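Side-chain contacts in periplasmic binding protein/LacI transcriptional regulator (Alkaliphilus metalliredigens, PDB 3CTP), which probably represses transcription by binding regulatory DNA, and carries a sugar-binding domain that holds beta-D-xylulofuranose in this crystal: residues 94-99 against 106-111; 138-143 against 149-154; 164-169 against 315-320. All coordinates share one frame; numbering follows the deposited sequence. Where two conformers were deposited one is given.

Contact 1 of 3, residues 94-99 against 106-111; sequences FLCNTD and KTYLEV
Y108 lays one face of its ring against C96. It buries more surface here than any other residue. CB of C96 sits over that face, offset toward the rim, 4.0 Å from the centroid of the Y108 ring. This is a CH-pi contact, 22° off the ring normal. The sulfur lies further out and meets the ring obliquely, with SG of C96 3.7 Å from CD1 of Y108. SG is anti to the carbonyl carbon of C96 (chi1 -62°), which sets it beside the CD1 side of the ring. N97 adds its backbone rather than its side chain. O of N97 approaches CE2 of Y108 obliquely at 3.7 Å.

The polar end of Y108 has other partners. Its hydroxyl is hydrogen-bonded to E83 and to the backbone N of L93, both of the second subunit. One water joins the two segments. It accepts from N of N97 at 3.1 Å and gives a weak bond to OH of Y108.

Strand 92-97 is the outermost strand of its sheet within this chain, and helix 102-114 follows it and packs against it. M66, on the neighbouring strand, and L112, on the same helix, also touch C96. F94 stacks on F94 of the second subunit, and the backbone of L95 is bonded to that subunit, so the contact forms part of the subunit interface.

The chemistry implies a double role for Y108. C96 covers one face of its ring within the subunit. The second subunit supplies packing from T92 and the partners of the hydroxyl, which tie helix 102-114 to it.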
loop_
_atom_site.group_PDB
_atom_site.type_symbol
_atom_site.label_atom_id
_atom_site.label_comp_id
_atom_site.label_asym_id
_atom_site.label_seq_id
_atom_site.Cartn_x
_atom_site.Cartn_y
_atom_site.Cartn_z
ATOM N N PHE A 94 16.550 -3.596 -1.708
ATOM C CA PHE A 94 16.227 -2.172 -1.855
ATOM C C PHE A 94 14.997 -2.114 -2.745
ATOM O O PHE A 94 15.001 -2.718 -3.826
ATOM C CB PHE A 94 17.345 -1.423 -2.578
ATOM C CG PHE A 94 18.586 -1.193 -1.756
ATOM C CD1 PHE A 94 18.507 -1.028 -0.397
ATOM C CD2 PHE A 94 19.810 -1.078 -2.374
ATOM C CE1 PHE A 94 19.668 -0.788 0.368
ATOM C CE2 PHE A 94 20.945 -0.834 -1.640
ATOM C CZ PHE A 94 20.881 -0.706 -0.279
ATOM N N LEU A 95 13.949 -1.408 -2.338
ATOM C CA LEU A 95 12.776 -1.247 -3.204
ATOM C C LEU A 95 12.868 0.069 -3.933
ATOM O O LEU A 95 13.224 1.087 -3.334
ATOM C CB LEU A 95 11.477 -1.223 -2.406
ATOM C CG LEU A 95 11.276 -2.299 -1.371
ATOM C CD1 LEU A 95 9.828 -2.130 -0.810
ATOM C CD2 LEU A 95 11.429 -3.646 -2.014
ATOM N N CYS A 96 12.536 0.048 -5.226
ATOM C CA CYS A 96 12.634 1.228 -6.081
ATOM C C CYS A 96 11.314 1.409 -6.773
ATOM O O CYS A 96 10.811 0.531 -7.453
ATOM C CB CYS A 96 13.720 1.017 -7.145
ATOM S SG CYS A 96 15.389 0.782 -6.423
ATOM N N ASN A 97 10.765 2.601 -6.605
ATOM C CA ASN A 97 9.478 2.917 -7.070
ATOM C C ASN A 97 9.542 3.412 -8.536
ATOM O O ASN A 97 10.030 4.507 -8.766
ATOM C CB ASN A 97 9.077 4.105 -6.195
ATOM C CG ASN A 97 7.775 4.630 -6.542
ATOM O OD1 ASN A 97 7.181 4.168 -7.496
ATOM N ND2 ASN A 97 7.287 5.610 -5.776
ATOM N N THR A 98 9.091 2.632 -9.523
ATOM C CA THR A 98 9.251 3.140 -10.930
ATOM C C THR A 98 8.015 3.834 -11.468
ATOM O O THR A 98 8.079 4.510 -12.503
ATOM C CB THR A 98 9.623 2.040 -11.930
ATOM O OG1 THR A 98 8.548 1.107 -11.995
ATOM C CG2 THR A 98 10.937 1.351 -11.547
ATOM N N ASP A 99 6.880 3.694 -10.785
ATOM C CA ASP A 99 5.640 4.361 -11.193
ATOM C C ASP A 99 5.256 4.176 -12.648
ATOM O O ASP A 99 4.708 5.083 -13.284
ATOM C CB ASP A 99 5.729 5.849 -10.908
ATOM C CG ASP A 99 5.353 6.166 -9.518
ATOM O OD1 ASP A 99 4.395 5.532 -9.009
ATOM O OD2 ASP A 99 6.025 7.033 -8.943
ATOM N N LYS A 106 14.704 3.734 -15.973
ATOM C CA LYS A 106 16.076 3.902 -16.453
ATOM C C LYS A 106 16.998 4.464 -15.366
ATOM O O LYS A 106 18.148 4.032 -15.191
ATOM C CB LYS A 106 16.074 4.825 -17.684
ATOM C CG LYS A 106 17.455 5.113 -18.224
ATOM C CD LYS A 106 17.364 5.956 -19.506
ATOM C CE LYS A 106 16.712 5.194 -20.663
ATOM N NZ LYS A 106 16.584 6.062 -21.909
ATOM N N THR A 107 16.482 5.432 -14.611
ATOM C CA THR A 107 17.260 6.060 -13.567
ATOM C C THR A 107 17.610 5.044 -12.488
ATOM O O THR A 107 18.744 4.957 -12.055
ATOM C CB THR A 107 16.457 7.203 -12.935
ATOM O OG1 THR A 107 16.251 8.231 -13.916
ATOM C CG2 THR A 107 17.218 7.769 -11.720
ATOM N N TYR A 108 16.626 4.242 -12.080
ATOM C CA TYR A 108 16.899 3.258 -11.022
ATOM C C TYR A 108 17.822 2.139 -11.500
ATOM O O TYR A 108 18.614 1.594 -10.731
ATOM C CB TYR A 108 15.594 2.708 -10.389
ATOM C CG TYR A 108 15.157 3.682 -9.329
ATOM C CD1 TYR A 108 15.973 3.913 -8.233
ATOM C CD2 TYR A 108 14.006 4.410 -9.459
ATOM C CE1 TYR A 108 15.649 4.862 -7.276
ATOM C CE2 TYR A 108 13.658 5.378 -8.497
ATOM C CZ TYR A 108 14.496 5.588 -7.415
ATOM O OH TYR A 108 14.169 6.546 -6.459
ATOM N N LEU A 109 17.729 1.790 -12.777
ATOM C CA LEU A 109 18.658 0.797 -13.313
ATOM C C LEU A 109 20.078 1.336 -13.176
ATOM O O LEU A 109 20.999 0.613 -12.784
ATOM C CB LEU A 109 18.319 0.497 -14.776
ATOM C CG LEU A 109 19.132 -0.556 -15.532
ATOM C CD1 LEU A 109 19.026 -1.920 -14.865
ATOM C CD2 LEU A 109 18.663 -0.614 -16.979
ATOM N N GLU A 110 20.266 2.615 -13.483
ATOM C CA GLU A 110 21.610 3.210 -13.410
ATOM C C GLU A 110 22.090 3.291 -11.952
ATOM O O GLU A 110 23.257 3.047 -11.639
ATOM C CB GLU A 110 21.622 4.601 -14.053
ATOM C CG GLU A 110 21.339 4.580 -15.549
ATOM C CD GLU A 110 21.444 5.961 -16.183
ATOM O OE1 GLU A 110 21.731 6.936 -15.450
ATOM O OE2 GLU A 110 21.248 6.068 -17.416
ATOM N N VAL A 111 21.177 3.670 -11.067
ATOM C CA VAL A 111 21.521 3.806 -9.658
ATOM C C VAL A 111 21.827 2.427 -9.048
ATOM O O VAL A 111 22.813 2.262 -8.317
ATOM C CB VAL A 111 20.391 4.494 -8.898
ATOM C CG1 VAL A 111 20.690 4.498 -7.418
ATOM C CG2 VAL A 111 20.211 5.925 -9.421
HETATM O O HOH W 1 12.408 4.568 -4.861
#

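Contact 2 of 3, residues 138-143 against 149-154; sequences VVAFEN and IITISS. With XLF (beta-D-xylulofuranose), chain C.
A140 and I152 are joined through their backbones. N of I152 gives to O of A140 at 2.8 Å, the shortest of the three backbone bonds between the strands. The N-H points nearly straight at the oxygen, 169° at the hydrogen. N of A140 gives to O of I150, and N of E142 gives to O of I152, so the ladder is regular. Apolar side chains close it on both faces. CD1 of I152 reaches back to CB of V139 at 3.9 Å. On the face of A140 and T151, CG2 of I149 meets CB of A140 and crosses to CG1 of V138 at 4.0 Å.

These are adjacent parallel strands in the seven-stranded sheet of the N-terminal subdomain, in a LacI-type (type I periplasmic-binding-protein) alpha/beta fold. A short loop without a helix joins them. Helix 286-302 covers V139 and I152, while helix 73-88 covers F141. The ring of F141 carries CG of E142 over its centre, 3.6 Å above the plane.

Past E142 the packing gives way to water and sugar. The chain of E142 is extended beyond CG (chi2 -174°) and carries its carboxylate to the ligand. OE1 of E142 accepts from O3 of the sugar at 2.5 Å, and OE2 of E142 accepts from O4 of the sugar at 2.7 Å. A water gives a second bond to OE1 and accepts from N of S154. R124 and R190 also line this end of the pocket. At the far end another water bridges O of V138 and N of I150, 2.9 Å from that N.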
loop_
_atom_site.group_PDB
_atom_site.type_symbol
_atom_site.label_atom_id
_atom_site.label_comp_id
_atom_site.label_asym_id
_atom_site.label_seq_id
_atom_site.Cartn_x
_atom_site.Cartn_y
_atom_site.Cartn_z
ATOM N N VAL A 138 19.428 -10.096 -13.980
ATOM C CA VAL A 138 18.081 -9.521 -13.959
ATOM C C VAL A 138 17.076 -10.635 -14.223
ATOM O O VAL A 138 17.317 -11.502 -15.084
ATOM C CB VAL A 138 17.878 -8.475 -15.111
ATOM C CG1 VAL A 138 16.412 -8.009 -15.169
ATOM C CG2 VAL A 138 18.806 -7.286 -14.937
ATOM N N VAL A 139 15.965 -10.634 -13.483
ATOM C CA VAL A 139 14.771 -11.387 -13.871
ATOM C C VAL A 139 13.598 -10.407 -13.932
ATOM O O VAL A 139 13.643 -9.347 -13.293
ATOM C CB VAL A 139 14.426 -12.548 -12.941
ATOM C CG1 VAL A 139 15.578 -13.555 -12.937
ATOM C CG2 VAL A 139 14.132 -12.067 -11.499
ATOM N N ALA A 140 12.580 -10.734 -14.730
ATOM C CA ALA A 140 11.479 -9.775 -14.972
ATOM C C ALA A 140 10.184 -10.346 -14.461
ATOM O O ALA A 140 9.944 -11.544 -14.593
ATOM C CB ALA A 140 11.328 -9.518 -16.467
ATOM N N PHE A 141 9.356 -9.493 -13.856
ATOM C CA PHE A 141 7.956 -9.861 -13.551
ATOM C C PHE A 141 6.993 -9.280 -14.616
ATOM O O PHE A 141 6.999 -8.058 -14.853
ATOM C CB PHE A 141 7.582 -9.399 -12.119
ATOM C CG PHE A 141 6.129 -9.652 -11.747
ATOM C CD1 PHE A 141 5.639 -10.948 -11.638
ATOM C CD2 PHE A 141 5.268 -8.589 -11.505
ATOM C CE1 PHE A 141 4.287 -11.167 -11.282
ATOM C CE2 PHE A 141 3.921 -8.804 -11.157
ATOM C CZ PHE A 141 3.446 -10.084 -11.051
ATOM N N GLU A 142 6.239 -10.166 -15.284
ATOM C CA GLU A 142 5.218 -9.825 -16.302
ATOM C C GLU A 142 5.691 -9.407 -17.669
ATOM O O GLU A 142 5.375 -10.070 -18.669
ATOM C CB GLU A 142 4.212 -8.799 -15.782
ATOM C CG GLU A 142 3.357 -9.440 -14.688
ATOM C CD GLU A 142 2.215 -8.554 -14.204
ATOM O OE1 GLU A 142 1.340 -9.087 -13.473
ATOM O OE2 GLU A 142 2.193 -7.347 -14.548
ATOM N N ASN A 143 6.353 -8.251 -17.753
ATOM C CA ASN A 143 6.678 -7.741 -19.073
ATOM C C ASN A 143 8.016 -8.295 -19.523
ATOM O O ASN A 143 8.988 -8.301 -18.756
ATOM C CB ASN A 143 6.769 -6.210 -19.051
ATOM C CG ASN A 143 5.418 -5.532 -19.053
ATOM O OD1 ASN A 143 4.369 -6.171 -19.020
ATOM N ND2 ASN A 143 5.443 -4.195 -19.095
ATOM N N ILE A 149 16.454 -12.580 -20.814
ATOM C CA ILE A 149 16.023 -12.349 -19.417
ATOM C C ILE A 149 14.752 -13.152 -19.156
ATOM O O ILE A 149 13.785 -13.054 -19.913
ATOM C CB ILE A 149 15.763 -10.844 -19.180
ATOM C CG1 ILE A 149 17.098 -10.082 -19.262
ATOM C CG2 ILE A 149 15.051 -10.602 -17.828
ATOM C CD1 ILE A 149 16.910 -8.557 -19.285
ATOM N N ILE A 150 14.774 -13.969 -18.097
ATOM C CA ILE A 150 13.629 -14.797 -17.734
ATOM C C ILE A 150 12.478 -13.929 -17.276
ATOM O O ILE A 150 12.686 -12.994 -16.511
ATOM C CB ILE A 150 13.991 -15.693 -16.553
ATOM C CG1 ILE A 150 15.033 -16.737 -16.998
ATOM C CG2 ILE A 150 12.718 -16.421 -16.002
ATOM C CD1 ILE A 150 15.649 -17.523 -15.810
ATOM N N THR A 151 11.273 -14.260 -17.705
ATOM C CA THR A 151 10.061 -13.522 -17.297
ATOM C C THR A 151 9.159 -14.469 -16.492
ATOM O O THR A 151 8.827 -15.588 -16.954
ATOM C CB THR A 151 9.282 -13.042 -18.548
ATOM O OG1 THR A 151 10.168 -12.345 -19.439
ATOM C CG2 THR A 151 8.131 -12.130 -18.155
ATOM N N ILE A 152 8.758 -14.036 -15.291
ATOM C CA ILE A 152 7.888 -14.807 -14.417
ATOM C C ILE A 152 6.545 -14.067 -14.375
ATOM O O ILE A 152 6.507 -12.841 -14.255
ATOM C CB ILE A 152 8.472 -14.852 -12.963
ATOM C CG1 ILE A 152 9.879 -15.490 -12.916
ATOM C CG2 ILE A 152 7.544 -15.621 -12.017
ATOM C CD1 ILE A 152 11.089 -14.470 -13.123
ATOM N N SER A 153 5.448 -14.796 -14.437
ATOM C CA SER A 153 4.147 -14.153 -14.410
ATOM C C SER A 153 3.102 -15.099 -13.891
ATOM O O SER A 153 3.374 -16.291 -13.792
ATOM C CB SER A 153 3.805 -13.728 -15.829
ATOM O OG SER A 153 2.598 -12.986 -15.849
ATOM N N SER A 154 1.917 -14.591 -13.532
ATOM C CA SER A 154 0.786 -15.485 -13.324
ATOM C C SER A 154 0.179 -15.845 -14.679
ATOM O O SER A 154 0.512 -15.236 -15.686
ATOM C CB SER A 154 -0.295 -14.838 -12.459
ATOM O OG SER A 154 0.182 -14.586 -11.129
HETATM O O4 XLF C . 0.067 -5.707 -14.247
HETATM C C4 XLF C . -1.019 -6.312 -13.540
HETATM C C5 XLF C . -2.070 -5.237 -13.310
HETATM O O5 XLF C . -2.023 -4.932 -11.912
HETATM C C3 XLF C . -0.589 -6.730 -12.143
HETATM O O3 XLF C . -0.481 -8.155 -12.025
HETATM C C2 XLF C . -1.715 -6.185 -11.308
HETATM O O2 XLF C . -2.873 -7.042 -11.383
HETATM C C1 XLF C . -1.314 -5.947 -9.866
HETATM O O1 XLF C . -2.400 -5.315 -9.172
HETATM O O HOH W 2 17.076 -13.894 -16.396
HETATM O O HOH W 3 1.067 -11.741 -13.284
#

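Contact 3 of 3, residues 164-169 against 315-320; sequences FDHLYE and VKLIER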
loop_
_atom_site.group_PDB
_atom_site.type_symbol
_atom_site.label_atom_id
_atom_site.label_comp_id
_atom_site.label_asym_id
_atom_site.label_seq_id
_atom_site.Cartn_x
_atom_site.Cartn_y
_atom_site.Cartn_z
ATOM N N PHE A 164 -14.383 -14.478 -17.221
ATOM C CA PHE A 164 -15.570 -14.434 -18.078
ATOM C C PHE A 164 -16.504 -15.594 -17.753
ATOM O O PHE A 164 -17.725 -15.423 -17.640
ATOM C CB PHE A 164 -15.204 -14.558 -19.566
ATOM C CG PHE A 164 -16.418 -14.609 -20.423
ATOM C CD1 PHE A 164 -17.045 -13.442 -20.782
ATOM C CD2 PHE A 164 -17.007 -15.830 -20.762
ATOM C CE1 PHE A 164 -18.224 -13.463 -21.533
ATOM C CE2 PHE A 164 -18.196 -15.852 -21.520
ATOM C CZ PHE A 164 -18.788 -14.684 -21.892
ATOM N N ASP A 165 -15.920 -16.788 -17.670
ATOM C CA ASP A 165 -16.734 -18.008 -17.469
ATOM C C ASP A 165 -17.537 -17.856 -16.176
ATOM O O ASP A 165 -18.699 -18.280 -16.096
ATOM C CB ASP A 165 -15.842 -19.248 -17.348
ATOM C CG ASP A 165 -15.235 -19.666 -18.674
ATOM O OD1 ASP A 165 -15.700 -19.176 -19.725
ATOM O OD2 ASP A 165 -14.307 -20.485 -18.642
ATOM N N HIS A 166 -16.936 -17.238 -15.158
ATOM C CA HIS A 166 -17.650 -17.097 -13.879
ATOM C C HIS A 166 -18.834 -16.134 -14.020
ATOM O O HIS A 166 -19.952 -16.439 -13.587
ATOM C CB HIS A 166 -16.675 -16.662 -12.776
ATOM C CG HIS A 166 -17.312 -16.492 -11.433
ATOM N ND1 HIS A 166 -17.867 -17.541 -10.730
ATOM C CD2 HIS A 166 -17.454 -15.391 -10.653
ATOM C CE1 HIS A 166 -18.356 -17.084 -9.580
ATOM N NE2 HIS A 166 -18.100 -15.786 -9.505
ATOM N N LEU A 167 -18.613 -14.969 -14.630
ATOM C CA LEU A 167 -19.727 -14.037 -14.818
ATOM C C LEU A 167 -20.823 -14.694 -15.651
ATOM O O LEU A 167 -22.008 -14.589 -15.343
ATOM C CB LEU A 167 -19.291 -12.755 -15.509
ATOM C CG LEU A 167 -18.396 -11.877 -14.637
ATOM C CD1 LEU A 167 -18.050 -10.638 -15.436
ATOM C CD2 LEU A 167 -19.099 -11.486 -13.336
ATOM N N TYR A 168 -20.445 -15.350 -16.732
ATOM C CA TYR A 168 -21.444 -15.986 -17.621
ATOM C C TYR A 168 -22.244 -17.084 -16.883
ATOM O O TYR A 168 -23.495 -17.175 -16.987
ATOM C CB TYR A 168 -20.720 -16.537 -18.867
ATOM C CG TYR A 168 -21.663 -16.961 -19.989
ATOM C CD1 TYR A 168 -22.094 -16.047 -20.941
ATOM C CD2 TYR A 168 -22.132 -18.248 -20.053
ATOM C CE1 TYR A 168 -22.978 -16.433 -21.978
ATOM C CE2 TYR A 168 -23.003 -18.633 -21.070
ATOM C CZ TYR A 168 -23.413 -17.723 -22.017
ATOM O OH TYR A 168 -24.284 -18.118 -23.026
ATOM N N GLU A 169 -21.538 -17.898 -16.101
ATOM C CA GLU A 169 -22.181 -18.980 -15.334
ATOM C C GLU A 169 -23.176 -18.390 -14.344
ATOM O O GLU A 169 -24.221 -19.009 -14.074
ATOM C CB GLU A 169 -21.136 -19.802 -14.577
ATOM C CG GLU A 169 -21.725 -20.723 -13.491
ATOM C CD GLU A 169 -20.751 -21.006 -12.341
ATOM O OE1 GLU A 169 -19.692 -20.341 -12.267
ATOM O OE2 GLU A 169 -21.051 -21.888 -11.508
ATOM N N VAL A 315 -3.362 -19.740 -11.691
ATOM C CA VAL A 315 -4.326 -18.893 -10.971
ATOM C C VAL A 315 -5.595 -19.676 -10.659
ATOM O O VAL A 315 -5.836 -20.750 -11.226
ATOM C CB VAL A 315 -4.688 -17.617 -11.784
ATOM C CG1 VAL A 315 -3.410 -16.795 -12.000
ATOM C CG2 VAL A 315 -5.308 -17.988 -13.107
ATOM N N LYS A 316 -6.400 -19.145 -9.752
ATOM C CA LYS A 316 -7.665 -19.794 -9.435
ATOM C C LYS A 316 -8.703 -18.777 -9.006
ATOM O O LYS A 316 -8.371 -17.715 -8.473
ATOM C CB LYS A 316 -7.463 -20.798 -8.316
ATOM C CG LYS A 316 -7.102 -20.153 -7.028
ATOM C CD LYS A 316 -6.753 -21.168 -5.938
ATOM C CE LYS A 316 -6.382 -20.409 -4.662
ATOM N NZ LYS A 316 -5.301 -21.092 -3.880
ATOM N N LEU A 317 -9.965 -19.121 -9.232
ATOM C CA LEU A 317 -11.076 -18.251 -8.863
ATOM C C LEU A 317 -11.293 -18.256 -7.355
ATOM O O LEU A 317 -11.300 -19.334 -6.726
ATOM C CB LEU A 317 -12.336 -18.776 -9.552
ATOM C CG LEU A 317 -13.634 -18.115 -9.125
ATOM C CD1 LEU A 317 -13.645 -16.715 -9.710
ATOM C CD2 LEU A 317 -14.794 -18.934 -9.680
ATOM N N ILE A 318 -11.461 -17.064 -6.775
ATOM C CA ILE A 318 -11.807 -16.935 -5.352
ATOM C C ILE A 318 -13.199 -16.304 -5.294
ATOM O O ILE A 318 -13.367 -15.115 -5.604
ATOM C CB ILE A 318 -10.817 -16.015 -4.603
ATOM C CG1 ILE A 318 -9.373 -16.473 -4.813
ATOM C CG2 ILE A 318 -11.199 -15.907 -3.102
ATOM C CD1 ILE A 318 -9.063 -17.827 -4.255
ATOM N N GLU A 319 -14.217 -17.097 -4.967
ATOM C CA GLU A 319 -15.589 -16.584 -4.985
ATOM C C GLU A 319 -15.901 -15.923 -3.658
ATOM O O GLU A 319 -15.740 -16.549 -2.616
ATOM C CB GLU A 319 -16.596 -17.736 -5.203
ATOM C CG GLU A 319 -16.637 -18.290 -6.600
ATOM C CD GLU A 319 -17.837 -19.226 -6.793
ATOM O OE1 GLU A 319 -19.007 -18.758 -6.703
ATOM O OE2 GLU A 319 -17.596 -20.427 -7.034
ATOM N N ARG A 320 -16.330 -14.659 -3.700
ATOM C CA ARG A 320 -16.729 -13.947 -2.504
ATOM C C ARG A 320 -18.114 -13.336 -2.707
ATOM O O ARG A 320 -18.989 -13.995 -3.271
ATOM C CB ARG A 320 -15.695 -12.901 -2.123
ATOM C CG ARG A 320 -14.307 -13.490 -1.888
ATOM C CD ARG A 320 -13.457 -12.494 -1.138
ATOM N NE ARG A 320 -12.139 -13.012 -0.777
ATOM C CZ ARG A 320 -10.998 -12.545 -1.280
ATOM N NH1 ARG A 320 -11.003 -11.580 -2.211
ATOM N NH2 ARG A 320 -9.851 -13.042 -0.847
#
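H166 and L317 meet at about a right angle, with the leucine branches over one face of the imidazole. CD1 of L317 lies 4.2 Å from the centroid of the H166 ring, 19° off the normal. That is a CH-pi contact. CD2 of L317 comes over the ND1 side, 3.5 Å from ND1 of H166. This nitrogen is buried by the contact and has no polar partner in the model. CG of H166 is anti to the backbone N (chi1 180°), which carries the ring out from the helix toward the strand.

Strand 311-318 comes from the seven-stranded sheet of the N-terminal subdomain. Its end packs on helix 156-169 beside the four-stranded parallel sheet of the other subdomain, in a type I periplasmic-binding-protein fold. I264, on a strand of that parallel sheet, touches both H166 and L317.

E319 meets the ring differently. Its chain reaches across obliquely, and OE1 of E319 comes to the ring edge near its plane, 3.4 Å from CE1 of H166. The carboxylate is turned 63° from the ring. NE2 of H166 is 4.2 Å from OE1 of E319 and is instead hydrogen-bonded to OG1 of T323.

All three contacts reach the seven-stranded sheet. Contact 1 sits at its outermost strand 92-97, contact 2 on inner strands, and contact 3 at the end of strand 311-318. Contacts 1 and 2 are buried, whereas contact 3 is partly exposed. Contacts 1 and 3 lie on opposite sides of the chain's centre, about 36 Å apart between centres. Both set a helix-borne ring against a strand, but only contact 1 borders the second subunit. Contact 2 pairs strand with strand through backbone bonds and alone holds a sugar ligand. Strands 151-154 and 311-318 are neighbours, and S154 CB of contact 2 packs on V315 CG1 of contact 3 at 3.7 Å.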